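Local coordinates for protein NADH-dependent FAD reductase (Streptomyces globisporus, PDB 4R82) that uses NADH to reduce FAD, supplying the diffusible FADH2 needed by a halogenase and a monooxygenase in the biosynthesis of the enediyne antibiotic C-1027, at residues G128-H138 with G151-R162. Residues are numbered along the deposited sequence; the frame is centred on the assembly and turned at random.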
# COMPACT_ATOMS: atom_id res chain seq x y z
N GLY A 128 -4.52 20.82 -4.38
CA GLY A 128 -5.76 20.09 -4.31
C GLY A 128 -5.65 18.71 -3.67
O GLY A 128 -6.66 18.03 -3.50
N ALA A 129 -4.43 18.32 -3.31
CA ALA A 129 -4.17 17.01 -2.73
C ALA A 129 -4.72 16.88 -1.31
O ALA A 129 -4.89 17.88 -0.60
CB ALA A 129 -2.67 16.74 -2.73
N VAL A 130 -4.98 15.64 -0.88
CA VAL A 130 -5.41 15.39 0.49
C VAL A 130 -4.26 15.73 1.44
O VAL A 130 -4.47 16.28 2.54
CB VAL A 130 -5.83 13.92 0.68
CG1 VAL A 130 -6.42 13.70 2.06
CG2 VAL A 130 -6.87 13.54 -0.36
N ALA A 131 -3.05 15.40 1.01
CA ALA A 131 -1.87 15.62 1.83
C ALA A 131 -0.63 15.72 1.00
O ALA A 131 -0.57 15.17 -0.10
CB ALA A 131 -1.72 14.51 2.84
N HIS A 132 0.38 16.41 1.55
CA HIS A 132 1.72 16.45 0.96
C HIS A 132 2.69 15.91 1.99
O HIS A 132 2.62 16.30 3.17
CB HIS A 132 2.13 17.90 0.65
CG HIS A 132 1.32 18.56 -0.42
ND1 HIS A 132 1.13 19.92 -0.47
CD2 HIS A 132 0.67 18.05 -1.50
CE1 HIS A 132 0.39 20.23 -1.52
NE2 HIS A 132 0.10 19.11 -2.16
N LEU A 133 3.61 15.05 1.57
CA LEU A 133 4.68 14.59 2.45
C LEU A 133 5.98 14.84 1.74
O LEU A 133 6.12 14.51 0.57
CB LEU A 133 4.56 13.09 2.73
CG LEU A 133 3.30 12.54 3.42
CD1 LEU A 133 2.21 12.24 2.40
CD2 LEU A 133 3.63 11.30 4.26
N GLU A 134 6.93 15.45 2.42
CA GLU A 134 8.27 15.61 1.86
C GLU A 134 9.21 14.70 2.63
O GLU A 134 9.24 14.72 3.87
CB GLU A 134 8.70 17.08 1.92
CG GLU A 134 7.83 17.96 1.02
CD GLU A 134 8.15 19.43 1.12
OE1 GLU A 134 9.15 19.86 0.50
OE2 GLU A 134 7.40 20.16 1.80
N CYS A 135 9.98 13.90 1.89
CA CYS A 135 10.71 12.79 2.49
C CYS A 135 12.16 12.80 2.08
O CYS A 135 12.49 13.13 0.95
CB CYS A 135 10.11 11.48 2.01
SG CYS A 135 8.34 11.33 2.35
N ALA A 136 13.03 12.39 3.01
CA ALA A 136 14.44 12.24 2.70
C ALA A 136 14.69 10.77 2.40
O ALA A 136 14.27 9.90 3.16
CB ALA A 136 15.28 12.68 3.88
N ILE A 137 15.39 10.48 1.30
CA ILE A 137 15.66 9.10 0.96
C ILE A 137 16.62 8.50 1.98
O ILE A 137 17.70 9.04 2.25
CB ILE A 137 16.20 8.97 -0.47
CG1 ILE A 137 15.07 9.31 -1.44
CG2 ILE A 137 16.65 7.55 -0.71
CD1 ILE A 137 15.50 9.49 -2.86
N HIS A 138 16.20 7.38 2.56
CA HIS A 138 16.99 6.76 3.61
C HIS A 138 17.61 5.45 3.16
O HIS A 138 18.79 5.21 3.43
CB HIS A 138 16.16 6.57 4.88
CG HIS A 138 16.39 7.64 5.91
ND1 HIS A 138 16.67 8.95 5.57
CD2 HIS A 138 16.38 7.59 7.26
CE1 HIS A 138 16.83 9.66 6.67
NE2 HIS A 138 16.65 8.86 7.71
N GLY A 151 11.76 6.35 2.59
CA GLY A 151 12.03 7.74 2.91
C GLY A 151 11.60 8.10 4.31
O GLY A 151 10.63 7.55 4.82
N GLU A 152 12.34 9.02 4.93
CA GLU A 152 11.94 9.54 6.24
C GLU A 152 11.14 10.82 6.02
O GLU A 152 11.57 11.71 5.27
CB GLU A 152 13.16 9.79 7.13
CG GLU A 152 12.76 10.37 8.49
CD GLU A 152 13.91 10.46 9.47
OE1 GLU A 152 14.99 9.90 9.18
OE2 GLU A 152 13.72 11.08 10.54
N VAL A 153 9.98 10.92 6.66
CA VAL A 153 9.10 12.07 6.50
C VAL A 153 9.71 13.26 7.22
O VAL A 153 9.93 13.21 8.44
CB VAL A 153 7.70 11.79 7.09
CG1 VAL A 153 6.80 13.01 6.91
CG2 VAL A 153 7.08 10.55 6.42
N ILE A 154 10.02 14.32 6.46
CA ILE A 154 10.63 15.53 7.02
C ILE A 154 9.54 16.52 7.41
O ILE A 154 9.61 17.16 8.47
CB ILE A 154 11.55 16.22 6.00
CG1 ILE A 154 12.63 15.24 5.51
CG2 ILE A 154 12.17 17.48 6.59
CD1 ILE A 154 13.33 14.53 6.63
N THR A 155 8.54 16.64 6.56
CA THR A 155 7.41 17.49 6.90
C THR A 155 6.21 16.97 6.16
O THR A 155 6.34 16.23 5.19
CB THR A 155 7.67 18.98 6.55
OG1 THR A 155 6.62 19.79 7.11
CG2 THR A 155 7.70 19.16 5.05
N ALA A 156 5.02 17.32 6.65
CA ALA A 156 3.81 16.96 5.94
C ALA A 156 2.75 18.00 6.22
O ALA A 156 2.80 18.67 7.26
CB ALA A 156 3.34 15.56 6.33
N THR A 157 1.81 18.14 5.29
CA THR A 157 0.69 19.06 5.47
C THR A 157 -0.54 18.33 4.98
O THR A 157 -0.45 17.56 4.02
CB THR A 157 0.88 20.35 4.66
OG1 THR A 157 1.99 21.10 5.19
CG2 THR A 157 -0.37 21.22 4.73
N ARG A 158 -1.68 18.54 5.63
CA ARG A 158 -2.90 17.86 5.20
C ARG A 158 -4.09 18.81 5.19
O ARG A 158 -4.09 19.82 5.89
CB ARG A 158 -3.17 16.61 6.05
CG ARG A 158 -3.44 16.90 7.51
CD ARG A 158 -3.49 15.60 8.33
NE ARG A 158 -4.63 14.77 7.95
CZ ARG A 158 -5.83 14.81 8.53
NH1 ARG A 158 -6.06 15.64 9.55
NH2 ARG A 158 -6.80 14.02 8.10
N TRP A 159 -5.09 18.47 4.39
CA TRP A 159 -6.32 19.24 4.27
C TRP A 159 -7.45 18.32 4.69
O TRP A 159 -7.93 17.51 3.91
CB TRP A 159 -6.52 19.72 2.81
CG TRP A 159 -5.60 20.85 2.46
CD1 TRP A 159 -5.91 22.18 2.46
CD2 TRP A 159 -4.22 20.76 2.10
NE1 TRP A 159 -4.81 22.92 2.10
CE2 TRP A 159 -3.75 22.07 1.88
CE3 TRP A 159 -3.33 19.69 1.93
CZ2 TRP A 159 -2.43 22.35 1.51
CZ3 TRP A 159 -2.01 19.97 1.56
CH2 TRP A 159 -1.57 21.29 1.35
N PRO A 160 -7.86 18.43 5.96
CA PRO A 160 -8.80 17.47 6.53
C PRO A 160 -10.14 17.35 5.79
O PRO A 160 -10.77 16.30 5.86
CB PRO A 160 -9.03 18.01 7.94
CG PRO A 160 -7.77 18.74 8.26
CD PRO A 160 -7.33 19.37 6.96
N ALA A 161 -10.56 18.40 5.09
CA ALA A 161 -11.86 18.36 4.43
C ALA A 161 -11.83 17.46 3.19
O ALA A 161 -12.89 17.03 2.70
CB ALA A 161 -12.33 19.76 4.07
N ARG A 162 -10.63 17.18 2.70
CA ARG A 162 -10.46 16.39 1.47
C ARG A 162 -10.37 14.90 1.73
O ARG A 162 -9.91 14.46 2.79
CB ARG A 162 -9.22 16.85 0.71
CG ARG A 162 -9.30 18.30 0.22
CD ARG A 162 -7.98 18.77 -0.40
NE ARG A 162 -8.10 20.17 -0.82
CZ ARG A 162 -7.08 20.97 -1.11
NH1 ARG A 162 -7.31 22.22 -1.50
NH2 ARG A 162 -5.83 20.53 -1.03
O HOH W 1 -2.90 20.62 -1.63
O HOH W 2 -4.62 23.12 -2.39
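Leu133 and Ala156 pair across an antiparallel beta hairpin, strands 131-143 and 146-158, in the central sheet of the flavin reductase domain. This is the closely packed side, where Leu133, Cys135, Val153 and Ala156 are all buried: Leu133 CD2 meets Val153 CG2 at 4.1 Å, and Cys135 adds its sulfur to the apolar face. Ala156 suits its place by being small, its CB lying only 3.3 Å from His132 O, while its backbone pairs with a strand of the second subunit.

A classic beta bulge breaks the regular pairing: Ile154 and Thr155 both face Glu134, whose O takes a short bond from Ile154 N (2.7 Å) and a weak one from Thr155 N. The extra residue turns Ile154 CB toward strand 131-138, over Glu134 O, and the side chain, exposed and in two conformers, runs on toward Ala136 on the looser side. Beside it the Thr155 methyl lies against the Glu134 carboxylate, whose OE1 is held by the backbone N atoms of Glu120 and Ser121.

Just past the end of strand 146-158, Trp159 turns the edge of its six-membered ring to the face of His132, planes 72° apart. With CG beside its backbone N (chi1 -66°), His132 reaches this edge, and its NE2 is bonded to Ile126 O. A type I turn, Trp159 to Arg162, then leads the chain back. The long, extended Arg162 spans the partly exposed end, its guanidinium sandwiched between Gly128 and the Trp159 ring; one water bridges Gly128 N and Arg162 NH1. In the guanidinium plane, Arg162 NH2 donates to Ala129 O at 2.8 Å, with an N-H...O angle of 162°.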